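Local coordinates for protein eukaryotic translation initiation factor 2A (Schizosaccharomyces pombe, PDB 3WJ9) that probably directs methionyl-tRNAi to 40S ribosomal subunits early in the translation of a few specific mRNAs, this chain being its beta-propeller part, at residues A50-T55 / Y77-S82; L71-T76 / T90-G95; E136-R141 / F149-N154; V372-L377 / E400-F405. All blocks are in the same frame, centred on the assembly; numbering follows the deposited sequence.

In the fold
The four contacts lie in or between the antiparallel sheets of a beta-propeller. Contact 1 packs strand 48-53 of one sheet against strand 76-81 of the next. Contact 2 lies about 8 Å away, centre to centre, where the chain passes between the same two sheets. Its strand 87-92 is the neighbour of 76-81. Contact 3 is a hairpin of the following sheet, about 21 Å from the centres of contacts 1 and 2; a probable hydrogen bond between Ser82 OG and Glu136 OE2 ties it to contact 1. Contact 4 joins a WD 4 loop to strand 401-406, about 17 Å from contact 1, centre to centre. Contacts 3 and 4 lie on opposite sides of the chain centre, their own centres about 34 Å apart.

Contact 1 of 4, residues A50-T55 / Y77-S82; sequences AYATAT and YELGFS
Ala50 and Ala52 meet Phe81 and Leu79 through apolar atoms. The CB atoms of both alanines point toward 77-82. Ala52 CB rests on Leu79 CD1 at 3.7 Å. Ala50 CB sits beside one corner of the Phe81 ring, 3.7 Å from CE2 and 3.8 Å from CZ. Leu79 CG is anti to its carbonyl carbon (chi1 -56°), and the next torsion sets CD1 anti to CA, reaching out to strand 48-53. Phe81 starts off beside the contact and not straight at it, yet its ring end comes close to Ala50.

These pairs join two neighbouring blades of the propeller. Strand 48-53 is the second strand of its four-stranded sheet, and strand 76-81 is an outermost strand of the next, within WD repeat 1. The short strand segments run nearly antiparallel, at 160°, with axes 8.1 Å apart at closest approach. This is face-to-face sheet packing, and no hydrogen bond crosses it.

Contacts with backbone atoms add to the packing. Leu79 CD1 lies 3.9 Å from Ala52 N and 4.2 Å from Tyr51 C. Phe81 CE2 likewise approaches Ala50 N, at 4.1 Å.

Leu79 and Phe81 both touch Cys41 of strand 37-42. Tyr51 points away from 77-82 and packs on Val58 and Asn60 of its own sheet.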
loop_
_atom_site.group_PDB
_atom_site.type_symbol
_atom_site.label_atom_id
_atom_site.label_comp_id
_atom_site.label_asym_id
_atom_site.label_seq_id
_atom_site.Cartn_x
_atom_site.Cartn_y
_atom_site.Cartn_z
ATOM N N ALA A 50 1.279 -7.494 13.761
ATOM C CA ALA A 50 1.500 -6.461 14.765
ATOM C C ALA A 50 0.229 -5.663 15.016
ATOM O O ALA A 50 -0.477 -5.303 14.079
ATOM C CB ALA A 50 2.624 -5.531 14.335
ATOM N N TYR A 51 -0.060 -5.387 16.282
ATOM C CA TYR A 51 -1.178 -4.518 16.616
ATOM C C TYR A 51 -0.774 -3.517 17.686
ATOM O O TYR A 51 0.033 -3.819 18.566
ATOM C CB TYR A 51 -2.390 -5.333 17.068
ATOM C CG TYR A 51 -2.180 -6.125 18.336
ATOM C CD1 TYR A 51 -1.710 -7.429 18.289
ATOM C CD2 TYR A 51 -2.466 -5.575 19.578
ATOM C CE1 TYR A 51 -1.517 -8.160 19.441
ATOM C CE2 TYR A 51 -2.277 -6.298 20.734
ATOM C CZ TYR A 51 -1.802 -7.591 20.662
ATOM O OH TYR A 51 -1.608 -8.321 21.811
ATOM N N ALA A 52 -1.341 -2.321 17.601
ATOM C CA ALA A 52 -0.970 -1.247 18.503
ATOM C C ALA A 52 -2.041 -0.996 19.550
ATOM O O ALA A 52 -3.228 -0.910 19.238
ATOM C CB ALA A 52 -0.694 0.022 17.719
ATOM N N THR A 53 -1.604 -0.903 20.798
ATOM C CA THR A 53 -2.449 -0.434 21.881
ATOM C C THR A 53 -1.786 0.810 22.458
ATOM O O THR A 53 -0.687 1.174 22.038
ATOM C CB THR A 53 -2.646 -1.500 22.972
ATOM O OG1 THR A 53 -1.431 -1.672 23.712
ATOM C CG2 THR A 53 -3.070 -2.828 22.360
ATOM N N ALA A 54 -2.445 1.462 23.408
ATOM C CA ALA A 54 -1.908 2.681 24.000
ATOM C C ALA A 54 -0.561 2.441 24.675
ATOM O O ALA A 54 0.371 3.227 24.519
ATOM C CB ALA A 54 -2.896 3.262 24.996
ATOM N N THR A 55 -0.463 1.345 25.419
ATOM C CA THR A 55 0.720 1.072 26.223
ATOM C C THR A 55 1.875 0.491 25.410
ATOM O O THR A 55 3.016 0.936 25.539
ATOM C CB THR A 55 0.388 0.101 27.377
ATOM O OG1 THR A 55 -0.734 0.600 28.115
ATOM C CG2 THR A 55 1.570 -0.049 28.319
ATOM N N TYR A 77 0.073 5.634 16.012
ATOM C CA TYR A 77 -1.058 5.794 15.109
ATOM C C TYR A 77 -0.864 4.943 13.863
ATOM O O TYR A 77 -1.831 4.486 13.254
ATOM C CB TYR A 77 -1.242 7.258 14.707
ATOM C CG TYR A 77 -1.844 8.146 15.774
ATOM C CD1 TYR A 77 -1.197 8.352 16.985
ATOM C CD2 TYR A 77 -3.058 8.782 15.564
ATOM C CE1 TYR A 77 -1.745 9.162 17.960
ATOM C CE2 TYR A 77 -3.614 9.595 16.533
ATOM C CZ TYR A 77 -2.952 9.782 17.728
ATOM O OH TYR A 77 -3.501 10.591 18.697
ATOM N N GLU A 78 0.394 4.745 13.478
ATOM C CA GLU A 78 0.711 4.016 12.256
ATOM C C GLU A 78 1.809 2.978 12.475
ATOM O O GLU A 78 2.700 3.160 13.306
ATOM C CB GLU A 78 1.123 4.989 11.146
ATOM C CG GLU A 78 0.225 6.212 11.034
ATOM C CD GLU A 78 -0.413 6.355 9.669
ATOM O OE1 GLU A 78 -0.384 5.378 8.892
ATOM O OE2 GLU A 78 -0.955 7.442 9.378
ATOM N N LEU A 79 1.729 1.883 11.726
ATOM C CA LEU A 79 2.698 0.798 11.818
ATOM C C LEU A 79 3.098 0.350 10.414
ATOM O O LEU A 79 2.326 0.498 9.468
ATOM C CB LEU A 79 2.120 -0.375 12.617
ATOM C CG LEU A 79 1.621 -0.097 14.040
ATOM C CD1 LEU A 79 0.842 -1.286 14.580
ATOM C CD2 LEU A 79 2.777 0.245 14.967
ATOM N N GLY A 80 4.305 -0.192 10.278
ATOM C CA GLY A 80 4.788 -0.624 8.980
ATOM C C GLY A 80 5.912 -1.637 9.049
ATOM O O GLY A 80 6.900 -1.439 9.751
ATOM N N PHE A 81 5.752 -2.731 8.312
ATOM C CA PHE A 81 6.782 -3.756 8.216
ATOM C C PHE A 81 7.697 -3.504 7.026
ATOM O O PHE A 81 7.239 -3.128 5.946
ATOM C CB PHE A 81 6.150 -5.144 8.082
ATOM C CG PHE A 81 5.751 -5.773 9.387
ATOM C CD1 PHE A 81 6.686 -6.416 10.180
ATOM C CD2 PHE A 81 4.435 -5.739 9.812
ATOM C CE1 PHE A 81 6.318 -7.005 11.373
ATOM C CE2 PHE A 81 4.059 -6.325 11.002
ATOM C CZ PHE A 81 5.003 -6.959 11.786
ATOM N N SER A 82 8.992 -3.714 7.230
ATOM C CA SER A 82 9.946 -3.737 6.132
ATOM C C SER A 82 9.689 -5.006 5.310
ATOM O O SER A 82 9.148 -5.973 5.843
ATOM C CB SER A 82 11.375 -3.687 6.675
ATOM O OG SER A 82 11.634 -4.792 7.521
#

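Contact 2 of 4, residues L71-T76 / T90-G95; sequences LPAANT and TWERPG
Trp91 O is met by two neighbouring residues, Thr76 and Tyr77. Tyr77 N gives it a backbone hydrogen bond, and Thr76 CA adds a CA-H...O contact at 3.4 Å. The angle at that hydrogen is 136°.

The Thr76 methyl makes apolar contacts with both Thr90 and Glu92. With CG2 anti to the carbonyl carbon, it lies 3.9 Å from Thr90 CB and 4.1 Å from Glu92 CG. Ala73 CB comes to 4.2 Å from Thr90 OG1, a hydroxyl whose hydrogen bond is with Trp109 NE1.

Glu92, extended beyond CG, brings its carboxylate up to Ala74. Its OE1 is modelled 3.1 Å from Ala74 O. Both are acceptors, and no hydrogen bond joins them. An alanine in place of Glu92 removes the CG that meets the Thr76 methyl and would probably open a gap beside Ala74. Further along, Arg93 NH2 is hydrogen-bonded to Tyr77 OH, and the rings of Tyr77 and Trp91 meet nearly perpendicular.

Residues 71-76 link strand 67-71, at one edge of its sheet, to strand 76-81, at one edge of the next. This is the blade-to-blade connection of a beta-propeller, here packed on the second strand of the blade it enters.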
loop_
_atom_site.group_PDB
_atom_site.type_symbol
_atom_site.label_atom_id
_atom_site.label_comp_id
_atom_site.label_asym_id
_atom_site.label_seq_id
_atom_site.Cartn_x
_atom_site.Cartn_y
_atom_site.Cartn_z
ATOM N N LEU A 71 7.347 -4.205 22.042
ATOM C CA LEU A 71 7.880 -2.870 21.802
ATOM C C LEU A 71 7.208 -1.834 22.696
ATOM O O LEU A 71 5.983 -1.701 22.687
ATOM C CB LEU A 71 7.704 -2.481 20.334
ATOM C CG LEU A 71 8.074 -3.555 19.309
ATOM C CD1 LEU A 71 7.863 -3.039 17.897
ATOM C CD2 LEU A 71 9.507 -4.014 19.514
ATOM N N PRO A 72 8.012 -1.086 23.467
ATOM C CA PRO A 72 7.488 -0.026 24.333
ATOM C C PRO A 72 7.074 1.210 23.541
ATOM O O PRO A 72 7.494 2.320 23.866
ATOM C CB PRO A 72 8.667 0.283 25.259
ATOM C CG PRO A 72 9.867 -0.057 24.452
ATOM C CD PRO A 72 9.475 -1.224 23.581
ATOM N N ALA A 73 6.256 1.009 22.512
ATOM C CA ALA A 73 5.776 2.100 21.676
ATOM C C ALA A 73 4.379 2.545 22.099
ATOM O O ALA A 73 3.405 1.808 21.938
ATOM C CB ALA A 73 5.780 1.686 20.215
ATOM N N ALA A 74 4.293 3.755 22.637
ATOM C CA ALA A 74 3.025 4.303 23.103
ATOM C C ALA A 74 2.510 5.388 22.164
ATOM O O ALA A 74 3.273 5.952 21.382
ATOM C CB ALA A 74 3.176 4.854 24.510
ATOM N N ASN A 75 1.210 5.664 22.248
ATOM C CA ASN A 75 0.574 6.731 21.477
ATOM C C ASN A 75 0.749 6.575 19.968
ATOM O O ASN A 75 0.698 7.557 19.230
ATOM C CB ASN A 75 1.121 8.094 21.912
ATOM C CG ASN A 75 1.158 8.255 23.420
ATOM O OD1 ASN A 75 0.182 7.966 24.111
ATOM N ND2 ASN A 75 2.292 8.712 23.938
ATOM N N THR A 76 0.957 5.343 19.514
ATOM C CA THR A 76 1.175 5.077 18.095
ATOM C C THR A 76 -0.094 5.300 17.286
ATOM O O THR A 76 -1.200 5.181 17.805
ATOM C CB THR A 76 1.668 3.638 17.849
ATOM O OG1 THR A 76 0.855 2.721 18.590
ATOM C CG2 THR A 76 3.113 3.489 18.289
ATOM N N THR A 90 7.205 2.740 13.762
ATOM C CA THR A 90 6.059 3.197 14.544
ATOM C C THR A 90 5.950 4.719 14.590
ATOM O O THR A 90 6.782 5.382 15.197
ATOM C CB THR A 90 6.126 2.676 15.997
ATOM O OG1 THR A 90 7.309 3.176 16.631
ATOM C CG2 THR A 90 6.143 1.156 16.025
ATOM N N TRP A 91 4.912 5.264 13.960
ATOM C CA TRP A 91 4.645 6.701 14.006
ATOM C C TRP A 91 3.872 7.063 15.270
ATOM O O TRP A 91 2.777 6.552 15.504
ATOM C CB TRP A 91 3.853 7.150 12.767
ATOM C CG TRP A 91 3.624 8.652 12.659
ATOM C CD1 TRP A 91 4.349 9.534 11.921
ATOM C CD2 TRP A 91 2.590 9.421 13.290
ATOM N NE1 TRP A 91 3.851 10.803 12.061
ATOM C CE2 TRP A 91 2.766 10.763 12.896
ATOM C CE3 TRP A 91 1.538 9.110 14.154
ATOM C CZ2 TRP A 91 1.932 11.789 13.335
ATOM C CZ3 TRP A 91 0.708 10.132 14.589
ATOM C CH2 TRP A 91 0.910 11.454 14.178
ATOM N N GLU A 92 4.448 7.937 16.088
ATOM C CA GLU A 92 3.726 8.514 17.217
ATOM C C GLU A 92 3.346 9.948 16.874
ATOM O O GLU A 92 3.831 10.500 15.886
ATOM C CB GLU A 92 4.570 8.482 18.493
ATOM C CG GLU A 92 5.042 7.100 18.910
ATOM C CD GLU A 92 5.881 7.134 20.175
ATOM O OE1 GLU A 92 6.327 6.058 20.623
ATOM O OE2 GLU A 92 6.092 8.237 20.721
ATOM N N ARG A 93 2.482 10.554 17.680
ATOM C CA ARG A 93 2.137 11.955 17.479
ATOM C C ARG A 93 3.304 12.823 17.947
ATOM O O ARG A 93 3.809 12.638 19.053
ATOM C CB ARG A 93 0.848 12.317 18.222
ATOM C CG ARG A 93 0.343 13.722 17.926
ATOM C CD ARG A 93 -0.934 14.052 18.685
ATOM N NE ARG A 93 -2.067 13.228 18.269
ATOM C CZ ARG A 93 -2.847 13.498 17.226
ATOM N NH1 ARG A 93 -2.617 14.569 16.480
ATOM N NH2 ARG A 93 -3.858 12.695 16.926
ATOM N N PRO A 94 3.745 13.762 17.095
ATOM C CA PRO A 94 4.918 14.602 17.372
ATOM C C PRO A 94 4.780 15.466 18.625
ATOM O O PRO A 94 3.669 15.702 19.099
ATOM C CB PRO A 94 5.027 15.482 16.119
ATOM C CG PRO A 94 3.684 15.422 15.480
ATOM C CD PRO A 94 3.162 14.056 15.776
ATOM N N GLY A 95 5.913 15.926 19.149
ATOM C CA GLY A 95 5.932 16.747 20.346
ATOM C C GLY A 95 7.324 17.223 20.724
ATOM O O GLY A 95 8.283 17.018 19.979
#

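Contact 3 of 4, residues E136-R141 / F149-N154; sequences ESLAAR and FYETGN
Tyr150 has CG anti to its carbonyl carbon (chi1 -65°), while Arg141 has CG anti to its backbone N (chi1 -172°). These settings start the ring and the extended arginine chain on courses that cross at a slant. Tyr150 CE1 lies 4.1 Å from Arg141 CB. Tyr150 OH lies at the edge of the guanidinium, near its plane, and the two planes are 47° apart. Arg141 also makes a cation-pi contact with Phe120.

The backbones form the hairpin of strands 138-143 and 146-151, the middle pair of a four-stranded antiparallel sheet. Ala139 and Tyr150 are a hydrogen-bonded pair. Ala139 N binds Tyr150 O at 3.2 Å, and Tyr150 N binds Ala139 O at 2.9 Å. Their CB atoms share a face of the sheet, 4.2 Å apart. Leu138, Ala140, Phe149 and Glu151 lie on the other face. Leu138 CD2 comes within 3.3 Å of Tyr150 O.

Past the strand end, Thr152 N binds Ser137 O at 2.9 Å, nearly straight. Thr152 OG1 is placed to donate to Glu136 O, but the modelled distance is too short to be relied on. The Thr152 methyl lies 4.2 Å from Ala139 CB, and the side chain also touches Tyr132.

Glu136 turns its carboxylate to the preceding blade. There OE2 is hydrogen-bonded with Leu84 N and Lys86 N, and Ser82 OG is a close partner at a doubtful distance. The two backbone N-H groups on one oxygen are likely to favour the charged form of this glutamate.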
loop_
_atom_site.group_PDB
_atom_site.type_symbol
_atom_site.label_atom_id
_atom_site.label_comp_id
_atom_site.label_asym_id
_atom_site.label_seq_id
_atom_site.Cartn_x
_atom_site.Cartn_y
_atom_site.Cartn_z
ATOM N N GLU A 136 15.635 -5.709 1.334
ATOM C CA GLU A 136 15.645 -5.096 2.659
ATOM C C GLU A 136 17.060 -4.710 3.091
ATOM O O GLU A 136 17.390 -4.762 4.276
ATOM C CB GLU A 136 15.021 -6.048 3.683
ATOM C CG GLU A 136 14.359 -5.384 4.877
ATOM C CD GLU A 136 13.829 -6.409 5.859
ATOM O OE1 GLU A 136 14.636 -7.224 6.350
ATOM O OE2 GLU A 136 12.611 -6.420 6.128
ATOM N N SER A 137 17.895 -4.326 2.130
ATOM C CA SER A 137 19.275 -3.956 2.427
ATOM C C SER A 137 19.447 -2.442 2.514
ATOM O O SER A 137 20.380 -1.955 3.150
ATOM C CB SER A 137 20.226 -4.527 1.371
ATOM O OG SER A 137 19.874 -4.086 0.071
ATOM N N LEU A 138 18.543 -1.701 1.882
ATOM C CA LEU A 138 18.658 -0.246 1.833
ATOM C C LEU A 138 17.370 0.452 2.264
ATOM O O LEU A 138 16.272 0.021 1.914
ATOM C CB LEU A 138 19.051 0.207 0.422
ATOM C CG LEU A 138 20.315 -0.417 -0.175
ATOM C CD1 LEU A 138 20.539 0.065 -1.600
ATOM C CD2 LEU A 138 21.528 -0.118 0.693
ATOM N N ALA A 139 17.515 1.528 3.032
ATOM C CA ALA A 139 16.375 2.319 3.484
ATOM C C ALA A 139 16.503 3.754 2.988
ATOM O O ALA A 139 17.593 4.186 2.618
ATOM C CB ALA A 139 16.268 2.284 5.000
ATOM N N ALA A 140 15.398 4.493 2.984
ATOM C CA ALA A 140 15.406 5.836 2.411
ATOM C C ALA A 140 14.543 6.832 3.181
ATOM O O ALA A 140 13.351 6.611 3.394
ATOM C CB ALA A 140 14.962 5.778 0.959
ATOM N N ARG A 141 15.168 7.936 3.583
ATOM C CA ARG A 141 14.496 9.023 4.286
ATOM C C ARG A 141 14.422 10.239 3.364
ATOM O O ARG A 141 15.158 10.319 2.381
ATOM C CB ARG A 141 15.245 9.357 5.581
ATOM C CG ARG A 141 14.563 10.351 6.516
ATOM C CD ARG A 141 15.578 10.912 7.503
ATOM N NE ARG A 141 14.997 11.850 8.459
ATOM C CZ ARG A 141 15.710 12.544 9.341
ATOM N NH1 ARG A 141 17.028 12.407 9.381
ATOM N NH2 ARG A 141 15.109 13.377 10.179
ATOM N N PHE A 149 20.082 7.709 1.874
ATOM C CA PHE A 149 20.050 6.256 1.751
ATOM C C PHE A 149 20.802 5.622 2.914
ATOM O O PHE A 149 21.783 6.177 3.400
ATOM C CB PHE A 149 20.657 5.806 0.421
ATOM C CG PHE A 149 19.871 6.239 -0.782
ATOM C CD1 PHE A 149 20.016 7.515 -1.298
ATOM C CD2 PHE A 149 18.992 5.367 -1.400
ATOM C CE1 PHE A 149 19.296 7.917 -2.404
ATOM C CE2 PHE A 149 18.269 5.762 -2.507
ATOM C CZ PHE A 149 18.422 7.040 -3.009
ATOM N N TYR A 150 20.338 4.458 3.357
ATOM C CA TYR A 150 20.940 3.785 4.502
ATOM C C TYR A 150 21.214 2.314 4.217
ATOM O O TYR A 150 20.662 1.741 3.282
ATOM C CB TYR A 150 20.032 3.896 5.731
ATOM C CG TYR A 150 19.838 5.298 6.268
ATOM C CD1 TYR A 150 19.002 6.202 5.626
ATOM C CD2 TYR A 150 20.480 5.710 7.428
ATOM C CE1 TYR A 150 18.820 7.479 6.116
ATOM C CE2 TYR A 150 20.303 6.986 7.927
ATOM C CZ TYR A 150 19.472 7.866 7.266
ATOM O OH TYR A 150 19.291 9.139 7.758
ATOM N N GLU A 151 22.080 1.713 5.026
ATOM C CA GLU A 151 22.193 0.261 5.084
ATOM C C GLU A 151 21.321 -0.233 6.230
ATOM O O GLU A 151 21.521 0.166 7.371
ATOM C CB GLU A 151 23.641 -0.186 5.290
ATOM C CG GLU A 151 24.475 -0.258 4.024
ATOM C CD GLU A 151 25.823 -0.908 4.267
ATOM O OE1 GLU A 151 26.438 -1.394 3.295
ATOM O OE2 GLU A 151 26.265 -0.937 5.434
ATOM N N THR A 152 20.352 -1.092 5.931
ATOM C CA THR A 152 19.403 -1.536 6.949
ATOM C C THR A 152 20.093 -2.271 8.096
ATOM O O THR A 152 19.713 -2.127 9.258
ATOM C CB THR A 152 18.315 -2.447 6.350
ATOM O OG1 THR A 152 18.921 -3.602 5.752
ATOM C CG2 THR A 152 17.514 -1.692 5.294
ATOM N N GLY A 153 21.109 -3.055 7.760
ATOM C CA GLY A 153 21.891 -3.759 8.759
ATOM C C GLY A 153 22.536 -2.818 9.756
ATOM O O GLY A 153 22.502 -3.051 10.965
ATOM N N ASN A 154 23.124 -1.746 9.240
ATOM C CA ASN A 154 23.787 -0.757 10.073
ATOM C C ASN A 154 23.430 0.651 9.625
ATOM O O ASN A 154 24.237 1.327 8.992
ATOM C CB ASN A 154 25.302 -0.953 10.026
ATOM C CG ASN A 154 26.033 -0.090 11.030
ATOM O OD1 ASN A 154 25.422 0.503 11.920
ATOM N ND2 ASN A 154 27.350 -0.019 10.896
#

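Contact 4 of 4, residues V372-L377 / E400-F405; sequences VTSPRL and ELYQAF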
loop_
_atom_site.group_PDB
_atom_site.type_symbol
_atom_site.label_atom_id
_atom_site.label_comp_id
_atom_site.label_asym_id
_atom_site.label_seq_id
_atom_site.Cartn_x
_atom_site.Cartn_y
_atom_site.Cartn_z
ATOM N N VAL A 372 -17.149 -3.282 5.541
ATOM C CA VAL A 372 -17.642 -1.924 5.714
ATOM C C VAL A 372 -17.089 -1.412 7.040
ATOM O O VAL A 372 -17.320 -2.018 8.086
ATOM C CB VAL A 372 -19.181 -1.866 5.694
ATOM C CG1 VAL A 372 -19.662 -0.461 5.992
ATOM C CG2 VAL A 372 -19.710 -2.337 4.344
ATOM N N THR A 373 -16.347 -0.308 6.995
ATOM C CA THR A 373 -15.549 0.102 8.147
ATOM C C THR A 373 -15.860 1.495 8.701
ATOM O O THR A 373 -16.303 2.393 7.987
ATOM C CB THR A 373 -14.041 0.051 7.811
ATOM O OG1 THR A 373 -13.753 0.953 6.736
ATOM C CG2 THR A 373 -13.632 -1.358 7.408
ATOM N N SER A 374 -15.613 1.641 9.999
ATOM C CA SER A 374 -15.674 2.912 10.710
ATOM C C SER A 374 -14.234 3.414 10.841
ATOM O O SER A 374 -13.312 2.603 10.899
ATOM C CB SER A 374 -16.343 2.717 12.079
ATOM O OG SER A 374 -16.464 3.924 12.812
ATOM N N PRO A 375 -14.023 4.741 10.864
ATOM C CA PRO A 375 -15.011 5.821 10.807
ATOM C C PRO A 375 -15.398 6.261 9.395
ATOM O O PRO A 375 -16.075 7.278 9.256
ATOM C CB PRO A 375 -14.306 6.960 11.544
ATOM C CG PRO A 375 -12.874 6.757 11.220
ATOM C CD PRO A 375 -12.665 5.265 11.108
ATOM N N ARG A 376 -14.993 5.517 8.369
ATOM C CA ARG A 376 -15.438 5.824 7.012
ATOM C C ARG A 376 -16.944 5.579 6.912
ATOM O O ARG A 376 -17.616 6.115 6.031
ATOM C CB ARG A 376 -14.677 4.994 5.973
ATOM C CG ARG A 376 -14.934 5.428 4.537
ATOM C CD ARG A 376 -14.028 4.712 3.549
ATOM N NE ARG A 376 -14.412 4.992 2.169
ATOM C CZ ARG A 376 -13.832 4.450 1.103
ATOM N NH1 ARG A 376 -12.835 3.589 1.251
ATOM N NH2 ARG A 376 -14.251 4.768 -0.113
ATOM N N LEU A 377 -17.463 4.770 7.832
ATOM C CA LEU A 377 -18.902 4.579 7.972
ATOM C C LEU A 377 -19.262 4.111 9.381
ATOM O O LEU A 377 -18.708 3.134 9.879
ATOM C CB LEU A 377 -19.420 3.576 6.945
ATOM C CG LEU A 377 -20.881 3.825 6.575
ATOM C CD1 LEU A 377 -21.007 5.138 5.816
ATOM C CD2 LEU A 377 -21.453 2.678 5.774
ATOM N N GLU A 400 -18.871 -1.531 15.451
ATOM C CA GLU A 400 -17.841 -0.629 14.958
ATOM C C GLU A 400 -16.580 -1.396 14.573
ATOM O O GLU A 400 -15.668 -1.568 15.380
ATOM C CB GLU A 400 -17.517 0.437 16.006
ATOM C CG GLU A 400 -16.875 1.689 15.437
ATOM C CD GLU A 400 -16.732 2.789 16.467
ATOM O OE1 GLU A 400 -16.684 2.472 17.674
ATOM O OE2 GLU A 400 -16.673 3.973 16.072
ATOM N N LEU A 401 -16.547 -1.865 13.329
ATOM C CA LEU A 401 -15.382 -2.560 12.794
ATOM C C LEU A 401 -14.404 -1.559 12.189
ATOM O O LEU A 401 -14.811 -0.603 11.529
ATOM C CB LEU A 401 -15.800 -3.591 11.745
ATOM C CG LEU A 401 -14.669 -4.311 11.009
ATOM C CD1 LEU A 401 -13.929 -5.262 11.940
ATOM C CD2 LEU A 401 -15.193 -5.044 9.786
ATOM N N TYR A 402 -13.114 -1.784 12.412
ATOM C CA TYR A 402 -12.101 -0.832 11.980
ATOM C C TYR A 402 -11.322 -1.311 10.755
ATOM O O TYR A 402 -11.197 -0.583 9.774
ATOM C CB TYR A 402 -11.155 -0.522 13.139
ATOM C CG TYR A 402 -11.854 0.189 14.275
ATOM C CD1 TYR A 402 -12.780 1.191 14.016
ATOM C CD2 TYR A 402 -11.594 -0.135 15.600
ATOM C CE1 TYR A 402 -13.424 1.854 15.039
ATOM C CE2 TYR A 402 -12.236 0.530 16.634
ATOM C CZ TYR A 402 -13.153 1.520 16.346
ATOM O OH TYR A 402 -13.801 2.185 17.362
ATOM N N GLN A 403 -10.794 -2.529 10.807
ATOM C CA GLN A 403 -10.112 -3.100 9.653
ATOM C C GLN A 403 -10.233 -4.620 9.618
ATOM O O GLN A 403 -10.478 -5.271 10.637
ATOM C CB GLN A 403 -8.633 -2.706 9.633
ATOM C CG GLN A 403 -7.899 -2.862 10.967
ATOM C CD GLN A 403 -6.715 -1.916 11.105
ATOM O OE1 GLN A 403 -6.865 -0.691 11.106
ATOM N NE2 GLN A 403 -5.527 -2.487 11.230
ATOM N N ALA A 404 -10.056 -5.167 8.422
ATOM C CA ALA A 404 -10.131 -6.600 8.180
ATOM C C ALA A 404 -9.388 -6.909 6.888
ATOM O O ALA A 404 -9.737 -6.388 5.832
ATOM C CB ALA A 404 -11.580 -7.058 8.095
ATOM N N PHE A 405 -8.364 -7.753 6.967
ATOM C CA PHE A 405 -7.500 -7.985 5.814
ATOM C C PHE A 405 -6.884 -9.378 5.810
ATOM O O PHE A 405 -6.626 -9.958 6.863
ATOM C CB PHE A 405 -6.391 -6.927 5.769
ATOM C CG PHE A 405 -5.848 -6.558 7.123
ATOM C CD1 PHE A 405 -4.908 -7.356 7.750
ATOM C CD2 PHE A 405 -6.271 -5.404 7.766
ATOM C CE1 PHE A 405 -4.407 -7.020 8.996
ATOM C CE2 PHE A 405 -5.773 -5.062 9.009
ATOM C CZ PHE A 405 -4.840 -5.871 9.626
#
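A loop of WD repeat 4 meets the strand that brings the C-terminal end of the propeller back to its start, and Ser374 and Leu401 make the backbone hydrogen bond between them. Ser374 N donates to Leu401 O at 2.8 Å, with an N-H...O angle of 176°. The donor lies nearly along the C=O axis. The same oxygen takes a CA-H...O contact from Thr373 CA at 3.5 Å.

The Tyr402 ring has Ser374 O at its edge and in its plane, 3.5 Å from CD1. Glu400 O lies over the centre of one ring face. The Thr373 methyl CG2 rests 3.5 Å from Tyr402 O.

Glu400 has CG anti to its backbone N (chi1 -158°), which sets CG 3.6 Å from Ser374 CB. Its OE2, whose modelled place is less certain, makes a salt bridge with Arg378 and a long, weak hydrogen bond with Ser374 OG. An alanine in place of Glu400 would probably leave Arg378 without this acidic mate and open a gap beside Ser374.

Tyr402 and Gln403 form a classic beta bulge facing Arg10 of strand 6-11. Strand 401-406 is an outer strand of the three-stranded sheet that also holds 6-11 and 15-19, and its Phe405 touches strands 37-42 and 358-361 of two other blades.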